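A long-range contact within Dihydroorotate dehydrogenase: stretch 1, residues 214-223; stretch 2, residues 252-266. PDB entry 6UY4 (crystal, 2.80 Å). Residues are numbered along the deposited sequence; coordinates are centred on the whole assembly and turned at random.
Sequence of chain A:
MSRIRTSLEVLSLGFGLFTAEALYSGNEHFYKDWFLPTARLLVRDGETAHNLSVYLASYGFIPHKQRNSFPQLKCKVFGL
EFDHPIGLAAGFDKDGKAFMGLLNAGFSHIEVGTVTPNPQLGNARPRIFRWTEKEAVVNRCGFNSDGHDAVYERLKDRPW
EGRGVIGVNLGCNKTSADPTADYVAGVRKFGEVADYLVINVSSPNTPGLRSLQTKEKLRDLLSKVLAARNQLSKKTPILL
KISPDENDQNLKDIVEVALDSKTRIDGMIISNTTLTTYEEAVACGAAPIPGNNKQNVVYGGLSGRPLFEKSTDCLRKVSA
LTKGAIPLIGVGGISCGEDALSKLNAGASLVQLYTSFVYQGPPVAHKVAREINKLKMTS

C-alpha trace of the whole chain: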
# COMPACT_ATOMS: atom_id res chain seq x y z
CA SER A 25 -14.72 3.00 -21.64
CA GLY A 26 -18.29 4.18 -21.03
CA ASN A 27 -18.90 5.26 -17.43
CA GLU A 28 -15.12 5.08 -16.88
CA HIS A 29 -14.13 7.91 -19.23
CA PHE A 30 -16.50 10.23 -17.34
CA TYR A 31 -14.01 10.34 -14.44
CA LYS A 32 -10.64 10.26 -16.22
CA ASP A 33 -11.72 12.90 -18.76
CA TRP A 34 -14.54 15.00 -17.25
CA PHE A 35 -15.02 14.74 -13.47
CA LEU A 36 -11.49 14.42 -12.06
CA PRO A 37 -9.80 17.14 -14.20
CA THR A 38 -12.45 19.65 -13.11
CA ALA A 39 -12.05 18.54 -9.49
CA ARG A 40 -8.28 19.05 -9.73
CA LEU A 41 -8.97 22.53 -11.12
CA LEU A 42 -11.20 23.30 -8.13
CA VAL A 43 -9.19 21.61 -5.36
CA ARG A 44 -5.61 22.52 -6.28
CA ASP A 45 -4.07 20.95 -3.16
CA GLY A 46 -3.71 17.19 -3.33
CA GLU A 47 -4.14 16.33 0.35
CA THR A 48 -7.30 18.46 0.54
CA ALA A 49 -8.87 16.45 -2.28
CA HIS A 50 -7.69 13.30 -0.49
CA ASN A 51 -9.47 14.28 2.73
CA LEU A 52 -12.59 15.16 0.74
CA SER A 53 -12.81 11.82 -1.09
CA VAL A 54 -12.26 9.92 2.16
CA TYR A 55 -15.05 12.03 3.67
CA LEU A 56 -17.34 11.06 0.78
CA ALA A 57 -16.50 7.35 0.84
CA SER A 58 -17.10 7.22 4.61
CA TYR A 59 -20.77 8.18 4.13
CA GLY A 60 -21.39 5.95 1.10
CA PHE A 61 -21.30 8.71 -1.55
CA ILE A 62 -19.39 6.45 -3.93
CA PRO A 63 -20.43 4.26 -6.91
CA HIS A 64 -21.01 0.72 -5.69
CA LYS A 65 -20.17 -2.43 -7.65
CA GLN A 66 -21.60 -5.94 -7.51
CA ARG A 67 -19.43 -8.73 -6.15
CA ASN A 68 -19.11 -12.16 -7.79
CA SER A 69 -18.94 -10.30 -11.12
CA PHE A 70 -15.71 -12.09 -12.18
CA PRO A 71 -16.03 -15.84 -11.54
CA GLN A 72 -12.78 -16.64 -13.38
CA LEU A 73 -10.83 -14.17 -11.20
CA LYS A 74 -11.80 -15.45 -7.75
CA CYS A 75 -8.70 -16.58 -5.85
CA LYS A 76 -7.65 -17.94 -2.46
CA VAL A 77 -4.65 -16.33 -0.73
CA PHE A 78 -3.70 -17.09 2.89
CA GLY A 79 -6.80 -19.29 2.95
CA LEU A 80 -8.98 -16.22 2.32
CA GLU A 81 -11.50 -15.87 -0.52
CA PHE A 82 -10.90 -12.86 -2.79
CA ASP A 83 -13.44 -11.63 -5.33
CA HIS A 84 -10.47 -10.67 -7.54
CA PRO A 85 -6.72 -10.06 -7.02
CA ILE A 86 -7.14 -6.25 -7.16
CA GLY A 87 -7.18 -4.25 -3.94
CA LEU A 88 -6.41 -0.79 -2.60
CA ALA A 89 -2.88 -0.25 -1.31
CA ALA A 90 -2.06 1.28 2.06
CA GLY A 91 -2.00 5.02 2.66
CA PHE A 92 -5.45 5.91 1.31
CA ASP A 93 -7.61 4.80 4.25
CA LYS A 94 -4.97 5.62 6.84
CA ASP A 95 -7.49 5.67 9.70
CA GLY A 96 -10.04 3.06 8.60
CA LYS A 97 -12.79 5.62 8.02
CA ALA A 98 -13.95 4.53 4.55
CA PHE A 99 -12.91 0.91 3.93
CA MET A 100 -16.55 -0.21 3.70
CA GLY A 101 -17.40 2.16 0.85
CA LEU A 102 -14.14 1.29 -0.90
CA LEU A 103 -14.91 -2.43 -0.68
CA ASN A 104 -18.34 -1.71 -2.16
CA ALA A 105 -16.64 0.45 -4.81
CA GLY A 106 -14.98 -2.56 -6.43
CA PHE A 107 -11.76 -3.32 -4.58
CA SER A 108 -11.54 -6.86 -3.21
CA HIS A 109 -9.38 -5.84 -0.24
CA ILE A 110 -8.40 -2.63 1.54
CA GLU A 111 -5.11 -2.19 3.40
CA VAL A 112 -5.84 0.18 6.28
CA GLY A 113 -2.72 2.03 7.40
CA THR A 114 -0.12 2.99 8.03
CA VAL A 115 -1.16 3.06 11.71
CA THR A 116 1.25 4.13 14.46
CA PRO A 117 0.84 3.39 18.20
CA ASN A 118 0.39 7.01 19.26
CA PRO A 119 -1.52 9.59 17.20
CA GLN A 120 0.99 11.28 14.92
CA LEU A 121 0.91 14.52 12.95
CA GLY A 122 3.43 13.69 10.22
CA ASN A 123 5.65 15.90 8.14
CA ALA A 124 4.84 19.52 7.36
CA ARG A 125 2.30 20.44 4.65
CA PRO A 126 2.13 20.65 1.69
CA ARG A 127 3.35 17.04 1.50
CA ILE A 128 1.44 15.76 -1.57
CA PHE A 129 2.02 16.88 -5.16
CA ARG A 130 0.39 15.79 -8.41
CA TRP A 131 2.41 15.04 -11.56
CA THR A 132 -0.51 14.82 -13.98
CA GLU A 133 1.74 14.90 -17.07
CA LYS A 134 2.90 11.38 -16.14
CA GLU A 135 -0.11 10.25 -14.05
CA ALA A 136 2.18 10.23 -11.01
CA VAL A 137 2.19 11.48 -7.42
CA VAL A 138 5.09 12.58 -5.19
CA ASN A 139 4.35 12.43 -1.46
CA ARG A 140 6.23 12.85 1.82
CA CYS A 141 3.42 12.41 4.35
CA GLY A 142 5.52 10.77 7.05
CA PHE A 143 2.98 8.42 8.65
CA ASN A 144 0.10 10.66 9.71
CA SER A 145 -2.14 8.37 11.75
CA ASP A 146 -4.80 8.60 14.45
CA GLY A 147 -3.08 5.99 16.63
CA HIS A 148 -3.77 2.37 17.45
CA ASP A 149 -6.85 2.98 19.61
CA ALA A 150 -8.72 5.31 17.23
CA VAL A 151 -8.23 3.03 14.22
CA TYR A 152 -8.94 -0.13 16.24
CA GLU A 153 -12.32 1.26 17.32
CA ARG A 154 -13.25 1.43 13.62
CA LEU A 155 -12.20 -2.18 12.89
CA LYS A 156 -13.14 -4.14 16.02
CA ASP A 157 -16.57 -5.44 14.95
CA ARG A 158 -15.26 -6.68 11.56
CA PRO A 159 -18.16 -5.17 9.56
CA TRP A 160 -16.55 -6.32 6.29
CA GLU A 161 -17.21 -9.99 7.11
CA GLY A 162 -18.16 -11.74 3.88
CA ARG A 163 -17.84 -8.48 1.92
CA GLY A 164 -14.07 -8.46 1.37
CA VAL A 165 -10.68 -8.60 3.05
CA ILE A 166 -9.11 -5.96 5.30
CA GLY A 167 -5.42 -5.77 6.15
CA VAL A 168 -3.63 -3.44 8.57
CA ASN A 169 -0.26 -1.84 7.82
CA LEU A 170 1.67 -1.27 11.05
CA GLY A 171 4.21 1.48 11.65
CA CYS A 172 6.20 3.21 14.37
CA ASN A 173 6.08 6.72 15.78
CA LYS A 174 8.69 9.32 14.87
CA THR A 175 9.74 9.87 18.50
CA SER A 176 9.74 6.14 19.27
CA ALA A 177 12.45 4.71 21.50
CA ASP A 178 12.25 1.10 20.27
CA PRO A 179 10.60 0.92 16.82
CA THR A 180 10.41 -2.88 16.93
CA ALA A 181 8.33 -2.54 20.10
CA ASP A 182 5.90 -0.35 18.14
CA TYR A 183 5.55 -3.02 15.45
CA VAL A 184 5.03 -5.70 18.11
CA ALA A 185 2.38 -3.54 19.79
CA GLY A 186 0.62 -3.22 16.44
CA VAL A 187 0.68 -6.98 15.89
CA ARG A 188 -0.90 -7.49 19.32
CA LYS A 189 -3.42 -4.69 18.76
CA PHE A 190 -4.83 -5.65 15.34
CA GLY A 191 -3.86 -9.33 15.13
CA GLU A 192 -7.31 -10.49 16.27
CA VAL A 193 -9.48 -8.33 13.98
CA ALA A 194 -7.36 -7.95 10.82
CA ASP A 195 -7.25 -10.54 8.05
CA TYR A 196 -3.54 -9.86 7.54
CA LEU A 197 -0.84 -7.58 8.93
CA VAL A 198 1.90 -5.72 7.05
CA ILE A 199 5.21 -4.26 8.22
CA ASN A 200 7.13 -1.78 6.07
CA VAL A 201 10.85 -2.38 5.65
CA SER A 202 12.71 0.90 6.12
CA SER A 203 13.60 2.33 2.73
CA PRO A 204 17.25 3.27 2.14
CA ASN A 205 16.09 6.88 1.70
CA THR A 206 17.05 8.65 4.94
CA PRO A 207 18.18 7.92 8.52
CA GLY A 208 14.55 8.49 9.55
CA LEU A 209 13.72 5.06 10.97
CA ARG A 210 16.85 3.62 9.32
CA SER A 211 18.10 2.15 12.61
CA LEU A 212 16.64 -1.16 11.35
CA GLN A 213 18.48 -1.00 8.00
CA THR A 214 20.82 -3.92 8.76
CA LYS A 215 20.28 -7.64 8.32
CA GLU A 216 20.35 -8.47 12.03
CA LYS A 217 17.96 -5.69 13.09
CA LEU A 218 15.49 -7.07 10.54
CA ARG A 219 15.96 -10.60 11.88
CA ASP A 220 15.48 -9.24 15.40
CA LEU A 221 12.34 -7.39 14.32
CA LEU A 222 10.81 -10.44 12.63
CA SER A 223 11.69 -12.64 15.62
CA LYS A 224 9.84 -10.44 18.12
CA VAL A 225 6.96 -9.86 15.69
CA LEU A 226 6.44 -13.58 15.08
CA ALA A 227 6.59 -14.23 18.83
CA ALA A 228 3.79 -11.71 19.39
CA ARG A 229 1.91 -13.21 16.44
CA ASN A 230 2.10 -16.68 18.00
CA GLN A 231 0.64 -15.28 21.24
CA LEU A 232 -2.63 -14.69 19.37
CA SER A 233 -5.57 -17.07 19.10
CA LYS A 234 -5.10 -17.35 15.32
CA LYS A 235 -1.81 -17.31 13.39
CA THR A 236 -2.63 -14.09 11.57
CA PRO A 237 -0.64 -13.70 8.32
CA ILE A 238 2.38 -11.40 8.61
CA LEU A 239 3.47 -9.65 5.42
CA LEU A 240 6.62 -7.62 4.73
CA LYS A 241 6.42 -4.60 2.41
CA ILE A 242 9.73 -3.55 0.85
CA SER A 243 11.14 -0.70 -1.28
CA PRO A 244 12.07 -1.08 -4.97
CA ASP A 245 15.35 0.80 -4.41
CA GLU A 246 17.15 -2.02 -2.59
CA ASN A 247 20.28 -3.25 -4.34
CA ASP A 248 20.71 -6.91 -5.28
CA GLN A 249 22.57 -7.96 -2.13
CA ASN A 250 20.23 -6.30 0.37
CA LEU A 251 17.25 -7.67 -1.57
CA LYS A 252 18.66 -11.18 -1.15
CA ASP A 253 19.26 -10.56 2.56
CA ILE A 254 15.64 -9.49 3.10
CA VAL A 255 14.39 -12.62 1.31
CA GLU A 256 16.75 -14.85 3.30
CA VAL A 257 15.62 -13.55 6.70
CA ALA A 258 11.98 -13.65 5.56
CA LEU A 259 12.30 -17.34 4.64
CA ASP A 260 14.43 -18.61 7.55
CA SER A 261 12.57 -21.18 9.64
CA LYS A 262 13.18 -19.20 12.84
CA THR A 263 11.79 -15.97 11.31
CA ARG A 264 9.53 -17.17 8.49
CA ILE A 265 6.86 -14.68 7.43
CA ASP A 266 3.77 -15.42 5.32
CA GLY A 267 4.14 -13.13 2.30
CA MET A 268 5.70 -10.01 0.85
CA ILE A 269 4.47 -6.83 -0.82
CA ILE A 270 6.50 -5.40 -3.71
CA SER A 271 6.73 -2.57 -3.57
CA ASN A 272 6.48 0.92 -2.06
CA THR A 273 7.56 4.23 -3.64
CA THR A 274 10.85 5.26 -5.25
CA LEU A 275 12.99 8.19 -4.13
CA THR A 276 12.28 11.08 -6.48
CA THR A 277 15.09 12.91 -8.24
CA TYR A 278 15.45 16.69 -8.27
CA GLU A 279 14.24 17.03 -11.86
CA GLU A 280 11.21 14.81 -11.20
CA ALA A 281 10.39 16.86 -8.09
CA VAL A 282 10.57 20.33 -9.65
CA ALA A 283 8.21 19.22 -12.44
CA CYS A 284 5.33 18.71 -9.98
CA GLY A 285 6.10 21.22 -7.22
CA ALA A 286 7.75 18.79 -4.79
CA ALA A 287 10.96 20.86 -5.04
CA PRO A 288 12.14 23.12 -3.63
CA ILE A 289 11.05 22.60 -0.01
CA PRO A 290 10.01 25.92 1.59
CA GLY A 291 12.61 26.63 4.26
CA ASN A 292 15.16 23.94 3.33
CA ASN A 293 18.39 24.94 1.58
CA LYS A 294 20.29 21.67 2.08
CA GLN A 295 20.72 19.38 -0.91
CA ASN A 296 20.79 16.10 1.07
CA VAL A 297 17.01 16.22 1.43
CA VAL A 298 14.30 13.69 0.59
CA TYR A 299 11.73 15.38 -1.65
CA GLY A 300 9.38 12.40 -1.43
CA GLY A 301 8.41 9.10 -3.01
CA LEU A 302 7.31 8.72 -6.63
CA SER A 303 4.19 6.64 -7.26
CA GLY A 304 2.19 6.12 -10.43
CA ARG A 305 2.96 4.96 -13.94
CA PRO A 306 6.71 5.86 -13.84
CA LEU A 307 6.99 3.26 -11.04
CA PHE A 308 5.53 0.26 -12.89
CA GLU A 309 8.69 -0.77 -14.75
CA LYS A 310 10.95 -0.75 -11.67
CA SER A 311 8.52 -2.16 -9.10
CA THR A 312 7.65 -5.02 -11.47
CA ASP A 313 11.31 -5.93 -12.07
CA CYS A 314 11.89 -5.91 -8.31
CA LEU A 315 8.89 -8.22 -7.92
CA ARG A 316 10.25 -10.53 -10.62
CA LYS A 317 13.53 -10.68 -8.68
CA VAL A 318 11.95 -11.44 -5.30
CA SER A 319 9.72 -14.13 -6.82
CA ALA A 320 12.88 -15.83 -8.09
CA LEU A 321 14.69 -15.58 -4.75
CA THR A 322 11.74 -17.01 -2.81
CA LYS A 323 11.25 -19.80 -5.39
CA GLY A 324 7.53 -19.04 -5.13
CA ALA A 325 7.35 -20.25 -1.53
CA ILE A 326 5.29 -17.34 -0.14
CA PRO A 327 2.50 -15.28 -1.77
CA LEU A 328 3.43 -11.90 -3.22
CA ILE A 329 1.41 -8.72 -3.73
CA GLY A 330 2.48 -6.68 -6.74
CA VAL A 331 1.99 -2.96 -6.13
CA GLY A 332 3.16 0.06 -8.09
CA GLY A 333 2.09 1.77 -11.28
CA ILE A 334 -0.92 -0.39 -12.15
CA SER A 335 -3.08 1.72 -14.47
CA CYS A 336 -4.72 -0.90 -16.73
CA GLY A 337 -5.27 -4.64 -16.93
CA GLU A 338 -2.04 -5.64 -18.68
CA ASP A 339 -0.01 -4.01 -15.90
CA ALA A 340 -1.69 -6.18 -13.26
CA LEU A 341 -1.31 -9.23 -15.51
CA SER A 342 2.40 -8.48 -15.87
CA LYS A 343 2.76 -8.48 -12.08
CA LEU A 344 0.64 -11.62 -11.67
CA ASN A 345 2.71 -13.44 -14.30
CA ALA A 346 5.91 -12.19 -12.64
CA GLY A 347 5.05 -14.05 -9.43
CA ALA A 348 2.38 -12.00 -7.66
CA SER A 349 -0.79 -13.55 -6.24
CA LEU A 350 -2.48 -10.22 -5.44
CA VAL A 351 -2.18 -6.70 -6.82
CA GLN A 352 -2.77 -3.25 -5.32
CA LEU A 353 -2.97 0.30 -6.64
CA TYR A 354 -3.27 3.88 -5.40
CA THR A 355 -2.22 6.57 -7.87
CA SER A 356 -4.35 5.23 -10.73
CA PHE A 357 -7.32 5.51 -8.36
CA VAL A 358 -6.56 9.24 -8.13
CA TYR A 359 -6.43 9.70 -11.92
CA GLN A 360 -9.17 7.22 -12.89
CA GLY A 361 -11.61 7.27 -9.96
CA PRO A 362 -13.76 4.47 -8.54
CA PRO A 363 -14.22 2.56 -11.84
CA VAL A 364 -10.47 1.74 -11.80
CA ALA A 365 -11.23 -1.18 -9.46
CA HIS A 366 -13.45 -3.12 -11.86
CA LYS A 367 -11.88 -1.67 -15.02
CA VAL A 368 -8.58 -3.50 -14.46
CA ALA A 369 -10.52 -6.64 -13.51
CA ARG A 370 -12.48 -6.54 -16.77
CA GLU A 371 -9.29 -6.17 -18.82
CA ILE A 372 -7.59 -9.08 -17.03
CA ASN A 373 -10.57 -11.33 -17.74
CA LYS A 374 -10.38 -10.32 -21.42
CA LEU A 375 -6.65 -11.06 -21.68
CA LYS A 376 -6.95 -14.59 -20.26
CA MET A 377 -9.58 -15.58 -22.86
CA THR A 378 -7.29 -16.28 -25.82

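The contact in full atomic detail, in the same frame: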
# COMPACT_ATOMS: atom_id res chain seq x y z
N THR A 214 19.84 -2.85 8.86
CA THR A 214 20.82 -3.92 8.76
C THR A 214 20.12 -5.27 8.83
O THR A 214 18.96 -5.38 9.24
CB THR A 214 21.88 -3.82 9.87
OG1 THR A 214 22.88 -4.83 9.67
CG2 THR A 214 21.25 -4.00 11.23
N LYS A 215 20.86 -6.31 8.42
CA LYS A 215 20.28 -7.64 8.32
C LYS A 215 19.86 -8.18 9.68
O LYS A 215 18.82 -8.84 9.80
CB LYS A 215 21.27 -8.59 7.65
CG LYS A 215 20.74 -9.98 7.35
CD LYS A 215 21.80 -10.83 6.67
CE LYS A 215 21.30 -12.22 6.36
NZ LYS A 215 22.37 -13.07 5.78
N GLU A 216 20.64 -7.90 10.72
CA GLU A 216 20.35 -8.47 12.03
C GLU A 216 19.23 -7.72 12.75
O GLU A 216 18.49 -8.33 13.52
CB GLU A 216 21.61 -8.50 12.89
CG GLU A 216 22.61 -9.55 12.45
CD GLU A 216 21.98 -10.93 12.34
OE1 GLU A 216 21.20 -11.31 13.25
OE2 GLU A 216 22.26 -11.64 11.35
N LYS A 217 19.10 -6.41 12.52
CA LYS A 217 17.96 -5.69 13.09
C LYS A 217 16.65 -6.16 12.46
O LYS A 217 15.62 -6.21 13.14
CB LYS A 217 18.13 -4.18 12.90
CG LYS A 217 19.00 -3.52 13.97
CD LYS A 217 18.38 -3.66 15.35
N LEU A 218 16.68 -6.51 11.17
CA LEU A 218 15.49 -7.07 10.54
C LEU A 218 15.16 -8.44 11.11
O LEU A 218 14.00 -8.74 11.38
CB LEU A 218 15.68 -7.14 9.03
CG LEU A 218 14.55 -7.80 8.24
CD1 LEU A 218 13.23 -7.08 8.48
CD2 LEU A 218 14.88 -7.86 6.76
N ARG A 219 16.18 -9.29 11.28
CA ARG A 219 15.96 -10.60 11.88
C ARG A 219 15.44 -10.47 13.31
O ARG A 219 14.57 -11.23 13.74
CB ARG A 219 17.25 -11.42 11.85
CG ARG A 219 17.06 -12.88 12.23
CD ARG A 219 18.41 -13.58 12.42
NE ARG A 219 19.26 -13.46 11.24
CZ ARG A 219 19.28 -14.34 10.24
NH1 ARG A 219 18.49 -15.40 10.26
NH2 ARG A 219 20.10 -14.15 9.21
N ASP A 220 15.98 -9.50 14.06
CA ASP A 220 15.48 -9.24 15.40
C ASP A 220 14.03 -8.77 15.37
O ASP A 220 13.21 -9.21 16.18
CB ASP A 220 16.37 -8.20 16.10
CG ASP A 220 15.67 -7.53 17.26
OD1 ASP A 220 15.61 -8.15 18.35
OD2 ASP A 220 15.19 -6.39 17.09
N LEU A 221 13.70 -7.88 14.44
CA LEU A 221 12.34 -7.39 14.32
C LEU A 221 11.37 -8.52 14.01
O LEU A 221 10.33 -8.67 14.67
CB LEU A 221 12.26 -6.30 13.26
CG LEU A 221 10.86 -5.83 12.84
CD1 LEU A 221 10.12 -5.21 14.01
CD2 LEU A 221 10.95 -4.85 11.68
N LEU A 222 11.70 -9.34 13.01
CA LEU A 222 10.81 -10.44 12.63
C LEU A 222 10.69 -11.47 13.74
O LEU A 222 9.63 -12.09 13.90
CB LEU A 222 11.30 -11.10 11.35
CG LEU A 222 11.26 -10.23 10.09
CD1 LEU A 222 11.62 -11.06 8.86
CD2 LEU A 222 9.89 -9.60 9.93
N SER A 223 11.75 -11.67 14.53
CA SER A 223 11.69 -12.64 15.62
C SER A 223 10.69 -12.20 16.68
O SER A 223 9.83 -12.99 17.10
CB SER A 223 13.08 -12.82 16.23
OG SER A 223 13.07 -13.83 17.22
N LYS A 252 18.48 -9.77 -1.49
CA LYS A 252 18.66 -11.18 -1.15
C LYS A 252 18.66 -11.38 0.36
O LYS A 252 18.12 -12.38 0.85
CB LYS A 252 19.97 -11.71 -1.75
CG LYS A 252 19.99 -11.71 -3.27
CD LYS A 252 21.35 -12.15 -3.80
CE LYS A 252 21.38 -12.12 -5.32
NZ LYS A 252 22.69 -12.58 -5.86
N ASP A 253 19.24 -10.44 1.11
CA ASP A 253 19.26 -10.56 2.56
C ASP A 253 17.85 -10.49 3.14
O ASP A 253 17.52 -11.25 4.06
CB ASP A 253 20.14 -9.46 3.16
CG ASP A 253 21.61 -9.66 2.85
OD1 ASP A 253 21.96 -10.69 2.23
OD2 ASP A 253 22.42 -8.79 3.23
N ILE A 254 17.02 -9.59 2.62
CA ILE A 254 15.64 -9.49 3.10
C ILE A 254 14.90 -10.80 2.84
O ILE A 254 14.18 -11.30 3.71
CB ILE A 254 14.93 -8.29 2.44
CG1 ILE A 254 15.60 -6.98 2.85
CG2 ILE A 254 13.46 -8.28 2.80
CD1 ILE A 254 15.00 -5.76 2.20
N VAL A 255 15.07 -11.37 1.64
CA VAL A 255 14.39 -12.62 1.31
C VAL A 255 14.89 -13.75 2.21
O VAL A 255 14.10 -14.59 2.66
CB VAL A 255 14.59 -12.95 -0.18
CG1 VAL A 255 14.08 -14.35 -0.49
CG2 VAL A 255 13.88 -11.92 -1.05
N GLU A 256 16.19 -13.78 2.48
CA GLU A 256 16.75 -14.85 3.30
C GLU A 256 16.16 -14.83 4.71
O GLU A 256 15.71 -15.86 5.22
CB GLU A 256 18.28 -14.73 3.36
CG GLU A 256 18.93 -15.65 4.37
CD GLU A 256 20.43 -15.49 4.43
OE1 GLU A 256 21.00 -14.89 3.50
OE2 GLU A 256 21.04 -15.96 5.42
N VAL A 257 16.17 -13.66 5.35
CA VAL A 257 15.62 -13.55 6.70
C VAL A 257 14.12 -13.86 6.69
O VAL A 257 13.60 -14.50 7.61
CB VAL A 257 15.91 -12.15 7.28
CG1 VAL A 257 15.20 -11.97 8.61
CG2 VAL A 257 17.41 -11.95 7.43
N ALA A 258 13.42 -13.42 5.65
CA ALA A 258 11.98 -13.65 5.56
C ALA A 258 11.63 -15.12 5.38
O ALA A 258 10.50 -15.51 5.70
CB ALA A 258 11.39 -12.83 4.41
N LEU A 259 12.56 -15.93 4.89
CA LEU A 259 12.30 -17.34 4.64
C LEU A 259 12.97 -18.28 5.64
O LEU A 259 12.73 -19.49 5.58
CB LEU A 259 12.75 -17.72 3.22
CG LEU A 259 11.99 -17.06 2.07
CD1 LEU A 259 12.45 -17.62 0.74
CD2 LEU A 259 10.49 -17.24 2.24
N ASP A 260 13.79 -17.76 6.55
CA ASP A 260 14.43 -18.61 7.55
C ASP A 260 13.38 -19.20 8.47
O ASP A 260 12.41 -18.54 8.85
CB ASP A 260 15.45 -17.81 8.35
CG ASP A 260 16.24 -18.68 9.31
OD1 ASP A 260 16.96 -19.59 8.85
OD2 ASP A 260 16.13 -18.45 10.54
N SER A 261 13.57 -20.47 8.84
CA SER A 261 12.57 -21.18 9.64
C SER A 261 12.33 -20.50 10.98
O SER A 261 11.21 -20.54 11.50
CB SER A 261 12.99 -22.63 9.84
OG SER A 261 14.25 -22.71 10.48
N LYS A 262 13.35 -19.87 11.55
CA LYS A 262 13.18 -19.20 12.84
C LYS A 262 12.42 -17.88 12.71
O LYS A 262 11.81 -17.44 13.68
CB LYS A 262 14.54 -18.97 13.50
CG LYS A 262 15.28 -20.24 13.85
N THR A 263 12.46 -17.25 11.54
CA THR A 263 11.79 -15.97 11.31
C THR A 263 11.06 -15.99 9.97
O THR A 263 11.23 -15.10 9.13
CB THR A 263 12.78 -14.81 11.37
OG1 THR A 263 13.90 -15.10 10.53
CG2 THR A 263 13.27 -14.58 12.80
N ARG A 264 10.24 -17.01 9.76
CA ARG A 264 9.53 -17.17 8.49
C ARG A 264 8.23 -16.38 8.51
O ARG A 264 7.36 -16.63 9.36
CB ARG A 264 9.26 -18.65 8.21
CG ARG A 264 8.54 -18.88 6.90
CD ARG A 264 8.41 -20.36 6.58
NE ARG A 264 7.77 -20.57 5.29
CZ ARG A 264 8.41 -20.57 4.12
NH1 ARG A 264 9.72 -20.35 4.09
NH2 ARG A 264 7.75 -20.77 2.99
N ILE A 265 8.09 -15.45 7.58
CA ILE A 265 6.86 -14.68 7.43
C ILE A 265 5.92 -15.42 6.48
O ILE A 265 6.21 -16.55 6.06
CB ILE A 265 7.14 -13.26 6.93
CG1 ILE A 265 7.76 -13.30 5.53
CG2 ILE A 265 8.05 -12.53 7.90
CD1 ILE A 265 7.93 -11.94 4.91
N ASP A 266 4.81 -14.78 6.12
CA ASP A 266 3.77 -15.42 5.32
C ASP A 266 3.65 -14.87 3.91
O ASP A 266 3.02 -15.52 3.07
CB ASP A 266 2.41 -15.30 6.02
CG ASP A 266 2.39 -15.98 7.37
OD1 ASP A 266 2.67 -17.20 7.43
OD2 ASP A 266 2.12 -15.30 8.38

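Two helices, 215-223 and 252-259, run in nearly the same direction, their axes crossing at -28° and approaching to 9.9 Å. The register is simple: Lys215 lies beside Asp253, Arg219 beside Val257, and past the end of the second helix Ser223 lies beside Thr263. The contact buries 584 Å² and follows a clear rule, with apolar side chains in the middle and charged ones along the exposed border.

Thr214, just before the first helix, stays out of reach, and the contact begins with Lys215. Its side chain is fully extended, every chi angle in the t well, and this lets one residue do two jobs. The aliphatic part packs on the second helix, with CG 3.9 Å from CG2 of Val257 and CD 4.0 Å from CG of Asp253. The ammonium group then reaches the carboxylate of Glu256 in a salt bridge, NZ standing 3.2 Å from both OE1 and OE2 of Glu256. Both hydrogen bonds are weak, so the pairing is bidentate in distance but not in ideal geometry. Asp253 adds negative charge nearby without pairing: its OD1 is 4.3 Å from NZ of Lys215.

The CA-to-CB bond of Glu216 points away, and although the end of the side chain comes nearer, it touches nothing across the contact; its OE2 forms a salt bridge with NE of Arg219 at 3.5 Å within the same helix. Lys217 is too far away to take part.

Leu218 turns the contact inward. Buried and directed toward the second helix, it places CD2 4.1 Å from CG1 of Ile254 and CG 4.2 Å from CG1 of Val257.

Val257 is the knob of this packing, seated among Lys215, Leu218, Arg219 and Leu222. CG1 of Val257 comes within 3.6 Å of CA of Arg219, so the knob meets the backbone of the first helix itself. Arg219 leaves sideways, and its guanidinium has CG2 of Val257 over one face while the acids approach near its plane. There NH1 makes a long salt bridge with OD2 of Asp260, at 3.9 Å; NH2 lies 4.3 Å from OE2 of Glu256, near but beyond a salt bridge.

Asp220 and Leu221 make no contact, as the helix carries them off this face. One turn after Leu218, Leu222 returns to it. Its CD1 lies 3.7 Å from CG1 of Val257 and 4.0 Å from CG2 of Ile265, so a single methyl bridges the helix and the segment that follows it. Its CB is 4.0 Å from CB of Thr263.

Thr263 shows how a polar residue can be buried here. Its OG1 donates to O of Val257 at 3.0 Å, satisfying the hydroxyl within its own stretch, while the methyl faces the first helix: CG2 is 3.7 Å from O of Arg219 and 3.7 Å from N of Ser223. The side chain of Ser223 adds a contact of its own, CB lying 3.9 Å from CG2 of Thr263, and with it the contact ends.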